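PDB 3LYW: YbbR family protein from Desulfitobacterium hafniense, which is of unknown function, the piece described here being a single all-beta domain cut from a longer chain of the YbbR family. Local coordinates for residues Arg1-Leu7 with Val27-Gly33. Sequence-based numbering, arbitrary orientation.
Sequences RDPTLTL and VRVKTEG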
loop_
_atom_site.group_PDB
_atom_site.type_symbol
_atom_site.label_atom_id
_atom_site.label_comp_id
_atom_site.label_asym_id
_atom_site.label_seq_id
_atom_site.Cartn_x
_atom_site.Cartn_y
_atom_site.Cartn_z
ATOM N N ARG A 1 -2.989 22.173 4.351
ATOM C CA ARG A 1 -2.987 21.281 5.549
ATOM C C ARG A 1 -1.848 20.262 5.453
ATOM O O ARG A 1 -1.297 19.842 6.474
ATOM C CB ARG A 1 -4.322 20.542 5.653
ATOM C CG ARG A 1 -4.588 19.896 7.004
ATOM C CD ARG A 1 -5.895 19.128 6.971
ATOM N NE ARG A 1 -6.408 18.829 8.304
ATOM C CZ ARG A 1 -7.549 18.189 8.529
ATOM N NH1 ARG A 1 -8.292 17.778 7.509
ATOM N NH2 ARG A 1 -7.956 17.967 9.771
ATOM N N ASP A 2 -1.499 19.875 4.225
ATOM C CA ASP A 2 -0.427 18.900 3.982
ATOM C C ASP A 2 -0.436 17.823 5.064
ATOM O O ASP A 2 0.559 17.616 5.756
ATOM C CB ASP A 2 0.934 19.602 3.973
ATOM C CG ASP A 2 0.933 20.852 3.117
ATOM O OD1 ASP A 2 0.488 20.778 1.949
ATOM O OD2 ASP A 2 1.372 21.909 3.616
ATOM N N PRO A 3 -1.562 17.116 5.215
ATOM C CA PRO A 3 -1.696 16.065 6.226
ATOM C C PRO A 3 -0.778 14.857 6.076
ATOM O O PRO A 3 -0.476 14.421 4.966
ATOM C CB PRO A 3 -3.165 15.680 6.114
ATOM C CG PRO A 3 -3.431 15.840 4.647
ATOM C CD PRO A 3 -2.756 17.166 4.349
ATOM N N THR A 4 -0.319 14.337 7.211
ATOM C CA THR A 4 0.525 13.150 7.228
ATOM C C THR A 4 -0.466 12.066 7.588
ATOM O O THR A 4 -1.138 12.157 8.612
ATOM C CB THR A 4 1.614 13.238 8.304
ATOM O OG1 THR A 4 2.569 14.233 7.924
ATOM C CG2 THR A 4 2.328 11.900 8.448
ATOM N N LEU A 5 -0.578 11.055 6.736
ATOM C CA LEU A 5 -1.540 9.989 6.956
ATOM C C LEU A 5 -0.907 8.651 7.298
ATOM O O LEU A 5 0.242 8.383 6.958
ATOM C CB LEU A 5 -2.401 9.817 5.702
ATOM C CG LEU A 5 -2.834 11.137 5.055
ATOM C CD1 LEU A 5 -3.560 10.861 3.747
ATOM C CD2 LEU A 5 -3.695 11.915 6.015
ATOM N N THR A 6 -1.682 7.818 7.984
ATOM C CA THR A 6 -1.267 6.470 8.347
ATOM C C THR A 6 -2.307 5.578 7.687
ATOM O O THR A 6 -3.460 5.527 8.127
ATOM C CB THR A 6 -1.295 6.266 9.862
ATOM O OG1 THR A 6 -0.414 7.219 10.469
ATOM C CG2 THR A 6 -0.847 4.850 10.223
ATOM N N LEU A 7 -1.906 4.898 6.617
ATOM C CA LEU A 7 -2.832 4.054 5.875
ATOM C C LEU A 7 -2.495 2.581 6.030
ATOM O O LEU A 7 -1.334 2.218 6.255
ATOM C CB LEU A 7 -2.780 4.413 4.392
ATOM C CG LEU A 7 -2.878 5.898 4.065
ATOM C CD1 LEU A 7 -2.609 6.094 2.585
ATOM C CD2 LEU A 7 -4.238 6.438 4.465
ATOM N N VAL A 27 1.440 2.100 6.596
ATOM C CA VAL A 27 2.265 3.001 5.807
ATOM C C VAL A 27 2.034 4.460 6.209
ATOM O O VAL A 27 0.885 4.882 6.395
ATOM C CB VAL A 27 1.930 2.852 4.309
ATOM C CG1 VAL A 27 2.746 3.830 3.498
ATOM C CG2 VAL A 27 2.204 1.435 3.857
ATOM N N ARG A 28 3.120 5.225 6.338
ATOM C CA ARG A 28 3.005 6.647 6.680
ATOM C C ARG A 28 3.214 7.443 5.396
ATOM O O ARG A 28 4.200 7.228 4.685
ATOM C CB ARG A 28 4.061 7.039 7.706
ATOM C CG ARG A 28 3.840 6.394 9.045
ATOM C CD ARG A 28 3.289 7.373 10.061
ATOM N NE ARG A 28 4.331 7.812 10.987
ATOM C CZ ARG A 28 4.097 8.407 12.153
ATOM N NH1 ARG A 28 2.852 8.642 12.544
ATOM N NH2 ARG A 28 5.111 8.753 12.937
ATOM N N VAL A 29 2.295 8.363 5.110
ATOM C CA VAL A 29 2.363 9.162 3.897
ATOM C C VAL A 29 2.343 10.662 4.163
ATOM O O VAL A 29 1.482 11.162 4.875
ATOM C CB VAL A 29 1.180 8.812 2.957
ATOM C CG1 VAL A 29 1.238 9.655 1.692
ATOM C CG2 VAL A 29 1.209 7.323 2.607
ATOM N N LYS A 30 3.313 11.367 3.590
ATOM C CA LYS A 30 3.393 12.814 3.709
ATOM C C LYS A 30 2.772 13.333 2.430
ATOM O O LYS A 30 2.982 12.766 1.349
ATOM C CB LYS A 30 4.844 13.281 3.817
ATOM C CG LYS A 30 5.499 12.911 5.134
ATOM C CD LYS A 30 6.858 13.562 5.272
ATOM C CE LYS A 30 7.542 13.159 6.568
ATOM N NZ LYS A 30 8.940 13.681 6.626
ATOM N N THR A 31 2.019 14.418 2.546
ATOM C CA THR A 31 1.319 14.957 1.394
ATOM C C THR A 31 1.360 16.469 1.304
ATOM O O THR A 31 1.742 17.153 2.258
ATOM C CB THR A 31 -0.160 14.567 1.459
ATOM O OG1 THR A 31 -0.781 15.286 2.531
ATOM C CG2 THR A 31 -0.315 13.092 1.736
ATOM N N GLU A 32 0.935 16.976 0.149
ATOM C CA GLU A 32 0.860 18.410 -0.063
ATOM C C GLU A 32 -0.502 18.701 -0.667
ATOM O O GLU A 32 -0.899 18.074 -1.653
ATOM C CB GLU A 32 1.981 18.888 -0.993
ATOM C CG GLU A 32 3.367 18.533 -0.479
ATOM C CD GLU A 32 4.463 19.434 -1.021
ATOM O OE1 GLU A 32 4.491 19.678 -2.244
ATOM O OE2 GLU A 32 5.304 19.889 -0.216
ATOM N N GLY A 33 -1.220 19.640 -0.056
ATOM C CA GLY A 33 -2.539 19.991 -0.537
ATOM C C GLY A 33 -3.535 19.993 0.603
ATOM O O GLY A 33 -3.154 19.801 1.762
HETATM O O HOH W 1 2.452 15.708 5.350
#
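Leu-7 lies over Val-29, its CD1 4.0 Å from Val-29 CG2, on the face of the sheet that also carries Leu-5 and Val-27. Val-61 and Val-63 of strand 55-63 pack against this buried face, and Leu-43 touches Leu-7. Beneath the side chains the strands run antiparallel, and Leu-5/Val-29 and Leu-7/Val-27 are hydrogen-bonded pairs, each closed by two N-to-O bonds of 2.8 Å. The two strands belong to the mixed beta sheet of this YbbR-family domain, one piece of a longer protein; on its other edge strand 26-33 pairs with strand 69-85. On the exposed face Thr-6 OG1 sits 3.7 Å from Arg-28 CD, while Lys-30 forms a salt bridge to Glu-73. Toward the N terminus the regular pattern breaks at Pro-3, which has no amide hydrogen: Thr-31 OG1 donates to Pro-3 O (2.6 Å), and water 1 bridges Asp-2 O, Thr-4 OG1 and Thr-31 N. Asp-2 then fastens the end, its N bonding Gly-33 O (3.0 Å) and its OD1 accepting from Gly-33 N (2.9 Å).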